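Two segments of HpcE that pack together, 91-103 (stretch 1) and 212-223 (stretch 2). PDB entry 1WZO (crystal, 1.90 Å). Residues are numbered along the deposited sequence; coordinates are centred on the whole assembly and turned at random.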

ATOM      1  N   ALA B  91      19.666 -26.458  12.932  1.00 25.77           N
ATOM      2  CA  ALA B  91      19.468 -25.807  14.225  1.00 25.28           C
ATOM      3  C   ALA B  91      19.159 -26.858  15.285  1.00 24.10           C
ATOM      4  O   ALA B  91      18.441 -27.824  15.024  1.00 24.43           O
ATOM      5  CB  ALA B  91      18.326 -24.803  14.139  1.00 23.61           C
ATOM      6  N   ARG B  92      19.701 -26.665  16.481  1.00 24.48           N
ATOM      7  CA  ARG B  92      19.483 -27.601  17.572  1.00 26.45           C
ATOM      8  C   ARG B  92      18.516 -27.106  18.634  1.00 25.41           C
ATOM      9  O   ARG B  92      17.828 -27.908  19.261  1.00 26.76           O
ATOM     10  CB  ARG B  92      20.811 -27.947  18.256  1.00 27.91           C
ATOM     11  CG  ARG B  92      21.610 -29.049  17.580  1.00 34.02           C
ATOM     12  CD  ARG B  92      22.679 -29.578  18.534  1.00 37.43           C
ATOM     13  NE  ARG B  92      23.741 -28.603  18.750  1.00 40.00           N
ATOM     14  CZ  ARG B  92      24.481 -28.529  19.852  1.00 41.14           C
ATOM     15  NH1 ARG B  92      24.276 -29.371  20.858  1.00 40.11           N
ATOM     16  NH2 ARG B  92      25.435 -27.616  19.941  1.00 40.96           N
ATOM     17  N   PHE B  93      18.460 -25.791  18.836  1.00 24.09           N
ATOM     18  CA  PHE B  93      17.600 -25.219  19.867  1.00 23.32           C
ATOM     19  C   PHE B  93      16.610 -24.157  19.385  1.00 22.73           C
ATOM     20  O   PHE B  93      16.883 -22.961  19.495  1.00 23.70           O
ATOM     21  CB  PHE B  93      18.461 -24.611  20.981  1.00 22.96           C
ATOM     22  CG  PHE B  93      19.605 -25.487  21.418  1.00 26.06           C
ATOM     23  CD1 PHE B  93      20.881 -25.296  20.899  1.00 27.38           C
ATOM     24  CD2 PHE B  93      19.407 -26.505  22.344  1.00 29.22           C
ATOM     25  CE1 PHE B  93      21.948 -26.108  21.297  1.00 29.97           C
ATOM     26  CE2 PHE B  93      20.466 -27.323  22.750  1.00 28.89           C
ATOM     27  CZ  PHE B  93      21.737 -27.121  22.224  1.00 29.91           C
ATOM     28  N   VAL B  94      15.463 -24.599  18.869  1.00 21.57           N
ATOM     29  CA  VAL B  94      14.411 -23.698  18.394  1.00 20.90           C
ATOM     30  C   VAL B  94      13.267 -23.736  19.407  1.00 20.80           C
ATOM     31  O   VAL B  94      12.834 -24.810  19.821  1.00 20.62           O
ATOM     32  CB  VAL B  94      13.886 -24.132  17.013  1.00 20.48           C
ATOM     33  CG1 VAL B  94      12.751 -23.216  16.569  1.00 21.71           C
ATOM     34  CG2 VAL B  94      15.014 -24.091  16.002  1.00 20.89           C
ATOM     35  N   HIS B  95      12.787 -22.561  19.800  1.00 19.91           N
ATOM     36  CA  HIS B  95      11.723 -22.443  20.795  1.00 20.43           C
ATOM     37  C   HIS B  95      10.549 -21.581  20.353  1.00 21.36           C
ATOM     38  O   HIS B  95      10.720 -20.599  19.621  1.00 18.22           O
ATOM     39  CB  HIS B  95      12.285 -21.824  22.077  1.00 20.90           C
ATOM     40  CG  HIS B  95      13.325 -22.659  22.754  1.00 22.55           C
ATOM     41  ND1 HIS B  95      13.069 -23.378  23.903  1.00 23.27           N
ATOM     42  CD2 HIS B  95      14.623 -22.889  22.447  1.00 22.98           C
ATOM     43  CE1 HIS B  95      14.165 -24.015  24.273  1.00 25.32           C
ATOM     44  NE2 HIS B  95      15.123 -23.736  23.405  1.00 24.41           N
ATOM     45  N   TYR B  96       9.351 -21.948  20.806  1.00 20.61           N
ATOM     46  CA  TYR B  96       8.167 -21.154  20.509  1.00 20.39           C
ATOM     47  C   TYR B  96       8.120 -20.157  21.662  1.00 19.93           C
ATOM     48  O   TYR B  96       8.806 -20.340  22.670  1.00 20.54           O
ATOM     49  CB  TYR B  96       6.892 -22.023  20.515  1.00 22.48           C
ATOM     50  CG  TYR B  96       6.475 -22.516  21.897  1.00 24.68           C
ATOM     51  CD1 TYR B  96       5.990 -21.629  22.862  1.00 26.13           C
ATOM     52  CD2 TYR B  96       6.641 -23.857  22.261  1.00 26.58           C
ATOM     53  CE1 TYR B  96       5.692 -22.057  24.160  1.00 26.91           C
ATOM     54  CE2 TYR B  96       6.344 -24.296  23.559  1.00 26.48           C
ATOM     55  CZ  TYR B  96       5.876 -23.390  24.500  1.00 27.79           C
ATOM     56  OH  TYR B  96       5.623 -23.800  25.791  1.00 27.34           O
ATOM     57  N   GLU B  97       7.335 -19.099  21.514  1.00 19.98           N
ATOM     58  CA  GLU B  97       7.172 -18.110  22.575  1.00 20.64           C
ATOM     59  C   GLU B  97       5.747 -17.579  22.483  1.00 19.61           C
ATOM     60  O   GLU B  97       5.420 -16.824  21.568  1.00 17.30           O
ATOM     61  CB  GLU B  97       8.183 -16.954  22.439  1.00 19.97           C
ATOM     62  CG  GLU B  97       9.616 -17.342  22.818  1.00 21.57           C
ATOM     63  CD  GLU B  97      10.549 -16.149  23.004  1.00 22.90           C
ATOM     64  OE1 GLU B  97      11.731 -16.368  23.354  1.00 23.59           O
ATOM     65  OE2 GLU B  97      10.115 -14.997  22.806  1.00 21.57           O
ATOM     66  N   VAL B  98       4.887 -17.987  23.416  1.00 20.08           N
ATOM     67  CA  VAL B  98       3.504 -17.519  23.392  1.00 18.57           C
ATOM     68  C   VAL B  98       3.425 -16.115  23.984  1.00 18.76           C
ATOM     69  O   VAL B  98       3.815 -15.882  25.129  1.00 19.21           O
ATOM     70  CB  VAL B  98       2.547 -18.500  24.151  1.00 20.72           C
ATOM     71  CG1 VAL B  98       2.999 -18.689  25.588  1.00 20.59           C
ATOM     72  CG2 VAL B  98       1.119 -17.982  24.085  1.00 20.15           C
ATOM     73  N   GLU B  99       2.935 -15.168  23.193  1.00 18.05           N
ATOM     74  CA  GLU B  99       2.854 -13.792  23.661  1.00 18.59           C
ATOM     75  C   GLU B  99       1.584 -13.077  23.259  1.00 16.81           C
ATOM     76  O   GLU B  99       1.015 -13.329  22.193  1.00 16.57           O
ATOM     77  CB  GLU B  99       4.053 -12.980  23.134  1.00 19.47           C
ATOM     78  CG  GLU B  99       5.380 -13.723  23.178  1.00 18.51           C
ATOM     79  CD  GLU B  99       6.581 -12.820  22.919  1.00 19.06           C
ATOM     80  OE1 GLU B  99       6.388 -11.648  22.537  1.00 20.47           O
ATOM     81  OE2 GLU B  99       7.722 -13.288  23.098  1.00 19.91           O
ATOM     82  N   LEU B 100       1.136 -12.181  24.129  1.00 17.02           N
ATOM     83  CA  LEU B 100      -0.034 -11.371  23.845  1.00 17.27           C
ATOM     84  C   LEU B 100       0.460 -10.302  22.873  1.00 17.14           C
ATOM     85  O   LEU B 100       1.465  -9.637  23.142  1.00 16.80           O
ATOM     86  CB  LEU B 100      -0.545 -10.690  25.118  1.00 17.82           C
ATOM     87  CG  LEU B 100      -1.667  -9.660  24.938  1.00 19.65           C
ATOM     88  CD1 LEU B 100      -2.936 -10.348  24.437  1.00 18.42           C
ATOM     89  CD2 LEU B 100      -1.926  -8.951  26.266  1.00 19.37           C
ATOM     90  N   ALA B 101      -0.232 -10.157  21.750  1.00 16.64           N
ATOM     91  CA  ALA B 101       0.120  -9.162  20.741  1.00 17.52           C
ATOM     92  C   ALA B 101      -0.897  -8.028  20.796  1.00 18.17           C
ATOM     93  O   ALA B 101      -2.106  -8.266  20.784  1.00 19.60           O
ATOM     94  CB  ALA B 101       0.127  -9.801  19.353  1.00 17.36           C
ATOM     95  N   VAL B 102      -0.401  -6.796  20.863  1.00 16.90           N
ATOM     96  CA  VAL B 102      -1.248  -5.613  20.946  1.00 16.32           C
ATOM     97  C   VAL B 102      -1.255  -4.872  19.618  1.00 18.04           C
ATOM     98  O   VAL B 102      -0.195  -4.559  19.066  1.00 15.80           O
ATOM     99  CB  VAL B 102      -0.732  -4.666  22.048  1.00 17.24           C
ATOM    100  CG1 VAL B 102      -1.660  -3.468  22.203  1.00 17.05           C
ATOM    101  CG2 VAL B 102      -0.601  -5.438  23.358  1.00 17.68           C
ATOM    102  N   VAL B 103      -2.450  -4.589  19.112  1.00 15.17           N
ATOM    103  CA  VAL B 103      -2.597  -3.899  17.835  1.00 16.01           C
ATOM    104  C   VAL B 103      -3.004  -2.444  18.030  1.00 16.10           C
ATOM    105  O   VAL B 103      -4.048  -2.157  18.610  1.00 19.20           O
ATOM    106  CB  VAL B 103      -3.648  -4.608  16.959  1.00 15.87           C
ATOM    107  CG1 VAL B 103      -3.663  -4.003  15.555  1.00 16.20           C
ATOM    108  CG2 VAL B 103      -3.342  -6.104  16.904  1.00 14.98           C
ATOM    109  N   LEU B 212       4.649  -6.873  20.673  1.00 14.41           N
ATOM    110  CA  LEU B 212       4.713  -8.222  21.226  1.00 15.50           C
ATOM    111  C   LEU B 212       5.162  -7.983  22.661  1.00 17.19           C
ATOM    112  O   LEU B 212       6.178  -7.328  22.902  1.00 18.32           O
ATOM    113  CB  LEU B 212       5.738  -9.069  20.466  1.00 15.32           C
ATOM    114  CG  LEU B 212       5.479  -9.182  18.958  1.00 16.23           C
ATOM    115  CD1 LEU B 212       6.551 -10.055  18.316  1.00 17.39           C
ATOM    116  CD2 LEU B 212       4.089  -9.762  18.714  1.00 17.43           C
ATOM    117  N   THR B 213       4.415  -8.523  23.614  1.00 16.65           N
ATOM    118  CA  THR B 213       4.698  -8.271  25.018  1.00 16.55           C
ATOM    119  C   THR B 213       5.609  -9.218  25.791  1.00 16.47           C
ATOM    120  O   THR B 213       5.785  -9.058  26.997  1.00 17.99           O
ATOM    121  CB  THR B 213       3.365  -8.102  25.771  1.00 17.67           C
ATOM    122  OG1 THR B 213       2.562  -9.276  25.592  1.00 16.63           O
ATOM    123  CG2 THR B 213       2.604  -6.892  25.210  1.00 15.97           C
ATOM    124  N   GLY B 214       6.197 -10.191  25.109  1.00 17.61           N
ATOM    125  CA  GLY B 214       7.103 -11.103  25.783  1.00 18.59           C
ATOM    126  C   GLY B 214       6.460 -12.394  26.245  1.00 20.41           C
ATOM    127  O   GLY B 214       5.269 -12.621  26.023  1.00 20.04           O
ATOM    128  N   THR B 215       7.251 -13.239  26.899  1.00 21.50           N
ATOM    129  CA  THR B 215       6.754 -14.522  27.382  1.00 23.63           C
ATOM    130  C   THR B 215       7.584 -15.032  28.557  1.00 24.21           C
ATOM    131  O   THR B 215       8.761 -14.691  28.698  1.00 22.51           O
ATOM    132  CB  THR B 215       6.805 -15.588  26.260  1.00 24.04           C
ATOM    133  OG1 THR B 215       5.899 -16.654  26.558  1.00 23.56           O
ATOM    134  CG2 THR B 215       8.215 -16.160  26.127  1.00 24.49           C
ATOM    135  N   PRO B 216       6.972 -15.846  29.432  1.00 25.93           N
ATOM    136  CA  PRO B 216       7.707 -16.390  30.580  1.00 26.80           C
ATOM    137  C   PRO B 216       8.505 -17.610  30.119  1.00 27.03           C
ATOM    138  O   PRO B 216       8.117 -18.274  29.159  1.00 25.15           O
ATOM    139  CB  PRO B 216       6.592 -16.763  31.551  1.00 26.83           C
ATOM    140  CG  PRO B 216       5.488 -17.182  30.630  1.00 27.65           C
ATOM    141  CD  PRO B 216       5.529 -16.112  29.556  1.00 25.84           C
ATOM    142  N   LYS B 217       9.627 -17.892  30.773  1.00 29.09           N
ATOM    143  CA  LYS B 217      10.430 -19.055  30.402  1.00 32.45           C
ATOM    144  C   LYS B 217       9.628 -20.320  30.675  1.00 32.85           C
ATOM    145  O   LYS B 217       8.806 -20.357  31.590  1.00 33.13           O
ATOM    146  CB  LYS B 217      11.727 -19.115  31.211  1.00 34.88           C
ATOM    147  CG  LYS B 217      12.772 -18.071  30.852  1.00 40.03           C
ATOM    148  CD  LYS B 217      14.050 -18.308  31.653  1.00 41.91           C
ATOM    149  CE  LYS B 217      15.094 -17.233  31.392  1.00 44.19           C
ATOM    150  NZ  LYS B 217      16.323 -17.436  32.218  1.00 46.74           N
ATOM    151  N   GLY B 218       9.873 -21.354  29.877  1.00 32.69           N
ATOM    152  CA  GLY B 218       9.178 -22.614  30.053  1.00 33.34           C
ATOM    153  C   GLY B 218       9.801 -23.690  29.187  1.00 32.62           C
ATOM    154  O   GLY B 218      10.827 -23.457  28.557  1.00 32.72           O
ATOM    155  N   ILE B 219       9.191 -24.872  29.161  1.00 32.54           N
ATOM    156  CA  ILE B 219       9.695 -25.972  28.343  1.00 31.85           C
ATOM    157  C   ILE B 219       9.131 -25.714  26.950  1.00 30.28           C
ATOM    158  O   ILE B 219       8.109 -26.282  26.559  1.00 29.32           O
ATOM    159  CB  ILE B 219       9.191 -27.329  28.882  1.00 33.23           C
ATOM    160  CG1 ILE B 219       9.510 -27.434  30.377  1.00 34.78           C
ATOM    161  CG2 ILE B 219       9.847 -28.478  28.122  1.00 31.59           C
ATOM    162  CD1 ILE B 219      10.990 -27.299  30.705  1.00 37.70           C
ATOM    163  N   SER B 220       9.822 -24.859  26.202  1.00 28.90           N
ATOM    164  CA  SER B 220       9.364 -24.447  24.881  1.00 27.92           C
ATOM    165  C   SER B 220      10.110 -24.925  23.635  1.00 28.56           C
ATOM    166  O   SER B 220       9.887 -24.391  22.544  1.00 26.39           O
ATOM    167  CB  SER B 220       9.302 -22.923  24.860  1.00 28.03           C
ATOM    168  OG  SER B 220      10.544 -22.383  25.285  1.00 27.93           O
ATOM    169  N   GLN B 221      10.984 -25.915  23.771  1.00 27.29           N
ATOM    170  CA  GLN B 221      11.720 -26.391  22.607  1.00 27.95           C
ATOM    171  C   GLN B 221      10.820 -27.189  21.669  1.00 27.71           C
ATOM    172  O   GLN B 221      10.017 -28.016  22.106  1.00 27.59           O
ATOM    173  CB  GLN B 221      12.924 -27.234  23.035  1.00 29.01           C
ATOM    174  CG  GLN B 221      13.643 -27.906  21.875  1.00 30.74           C
ATOM    175  CD  GLN B 221      15.042 -28.367  22.239  1.00 33.83           C
ATOM    176  OE1 GLN B 221      15.313 -28.715  23.389  1.00 34.70           O
ATOM    177  NE2 GLN B 221      15.936 -28.381  21.256  1.00 32.09           N
ATOM    178  N   VAL B 222      10.952 -26.926  20.372  1.00 24.96           N
ATOM    179  CA  VAL B 222      10.144 -27.611  19.376  1.00 23.68           C
ATOM    180  C   VAL B 222      11.018 -28.219  18.287  1.00 24.36           C
ATOM    181  O   VAL B 222      12.158 -27.808  18.094  1.00 25.64           O
ATOM    182  CB  VAL B 222       9.121 -26.649  18.746  1.00 24.33           C
ATOM    183  CG1 VAL B 222       8.090 -26.241  19.791  1.00 22.89           C
ATOM    184  CG2 VAL B 222       9.829 -25.416  18.201  1.00 20.90           C
ATOM    185  N   ARG B 223      10.477 -29.206  17.582  1.00 25.30           N
ATOM    186  CA  ARG B 223      11.226 -29.881  16.533  1.00 26.32           C
ATOM    187  C   ARG B 223      10.381 -30.125  15.286  1.00 25.22           C
ATOM    188  O   ARG B 223       9.154 -30.005  15.318  1.00 26.24           O
ATOM    189  CB  ARG B 223      11.755 -31.213  17.068  1.00 29.43           C
ATOM    190  CG  ARG B 223      12.588 -31.073  18.331  1.00 31.23           C
ATOM    191  CD  ARG B 223      13.042 -32.428  18.843  1.00 37.15           C
ATOM    192  NE  ARG B 223      13.856 -32.312  20.050  1.00 38.86           N
ATOM    193  CZ  ARG B 223      13.410 -31.856  21.217  1.00 41.18           C
ATOM    194  NH1 ARG B 223      12.146 -31.469  21.348  1.00 41.07           N
ATOM    195  NH2 ARG B 223      14.233 -31.786  22.256  1.00 41.91           N
TER
HETATM  196  O   HOH W   1      14.963 -27.472  18.772  1.00 24.86           O
HETATM  197  O   HOH W   2       9.369 -19.782  25.470  1.00 38.59           O
HETATM  198  O   HOH W   3       6.541 -19.242  25.958  1.00 24.88           O
HETATM  199  O   HOH W   4       2.883 -11.676  26.756  1.00 16.92           O

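Stretches 91-103 and 212-223 of HpcE run antiparallel and bury 875 Å² between them, but regular strand pairing accounts for little of the contact; side-chain hydroxyls and four waters satisfy much of the remaining backbone. At one end His95 pairs with Gln221 (CA to CA 4.3 Å) and at the other Ala101 pairs with Leu212 (CA to CA 4.7 Å).

Near the first pair, Val222 N donates to Val94 O (2.9 Å, nearly straight at 170°) and Tyr96 N donates to Ser220 O (3.0 Å). Each acceptor also receives a CA-H contact, Gln221 CA lying 3.4 Å from Val94 O and His95 CA 3.2 Å from Ser220 O. Water 1 completes the edge: it accepts from Val94 N (2.9 Å) and from Gln221 NE2 (2.8 Å) and donates to Val222 O (2.9 Å), so one hydrogen of the Gln221 amide is taken up by this water. Gln221 NE2 also lies 2.8 Å from Arg92 O, but the angle is too poor for a hydrogen bond.

His95 ND1 and Ser220 OG share a hydrogen bond of 3.0 Å in which either could be the donor. The hydroxyl meets the His95 ring at its edge, while Gln221 CB packs over the face, 4.1 Å from the His95 ring centroid. Ser220 also serves the next ring: its CB sits over the face of Tyr96, 3.5 Å from the centroid and 15° off the normal. A side chain this short brings its methylene onto one ring and its hydroxyl to the other. Water 2 links Ser220 OG to Tyr96 O, at 2.9 Å from each. At the tyrosine edge, Tyr96 CD2 touches Val222 CG1 (3.7 Å), and Val94 CG1 meets Val222 CG2 (4.0 Å), giving the valine an apolar setting; Tyr96 OH is hydrogen-bonded elsewhere in the structure.

Further along, threonines reach across to carbonyls. Thr215, in the t rotamer, donates from OG1 to Val98 O (2.6 Å) and accepts from water 3 (2.7 Å), which in turn accepts from Val98 N (3.3 Å). Its methyl CG2 lies 3.8 Å from Glu97 CB. Thr213, in the p rotamer, repeats the scheme: OG1 donates to Leu100 O (2.7 Å), and water 4 donates to that OG1 (2.7 Å) and to Gly214 O (2.7 Å) while accepting from Leu100 N (3.2 Å). Leu100 O takes a second bond from Thr213 N (3.2 Å).

Between these threonines, the buried Glu99 points toward stretch 2, and its OE1 accepts a weak bond from Gly214 N (3.0 Å, 140°). Glycine suits position 214 because at phi 95° and psi -178° a CB would be jammed against the preceding carbonyl oxygen. Glu99 OE2 lies 3.0 Å from Glu97 OE2, a pairing of two acceptors and not a hydrogen bond as modelled. At this end Ala101 CB packs on Leu212 CD2 (4.0 Å), and the methyl of Thr213 makes an apolar contact, CG2 to Val102 CG2 4.0 Å, closing the contact with buried apolar groups.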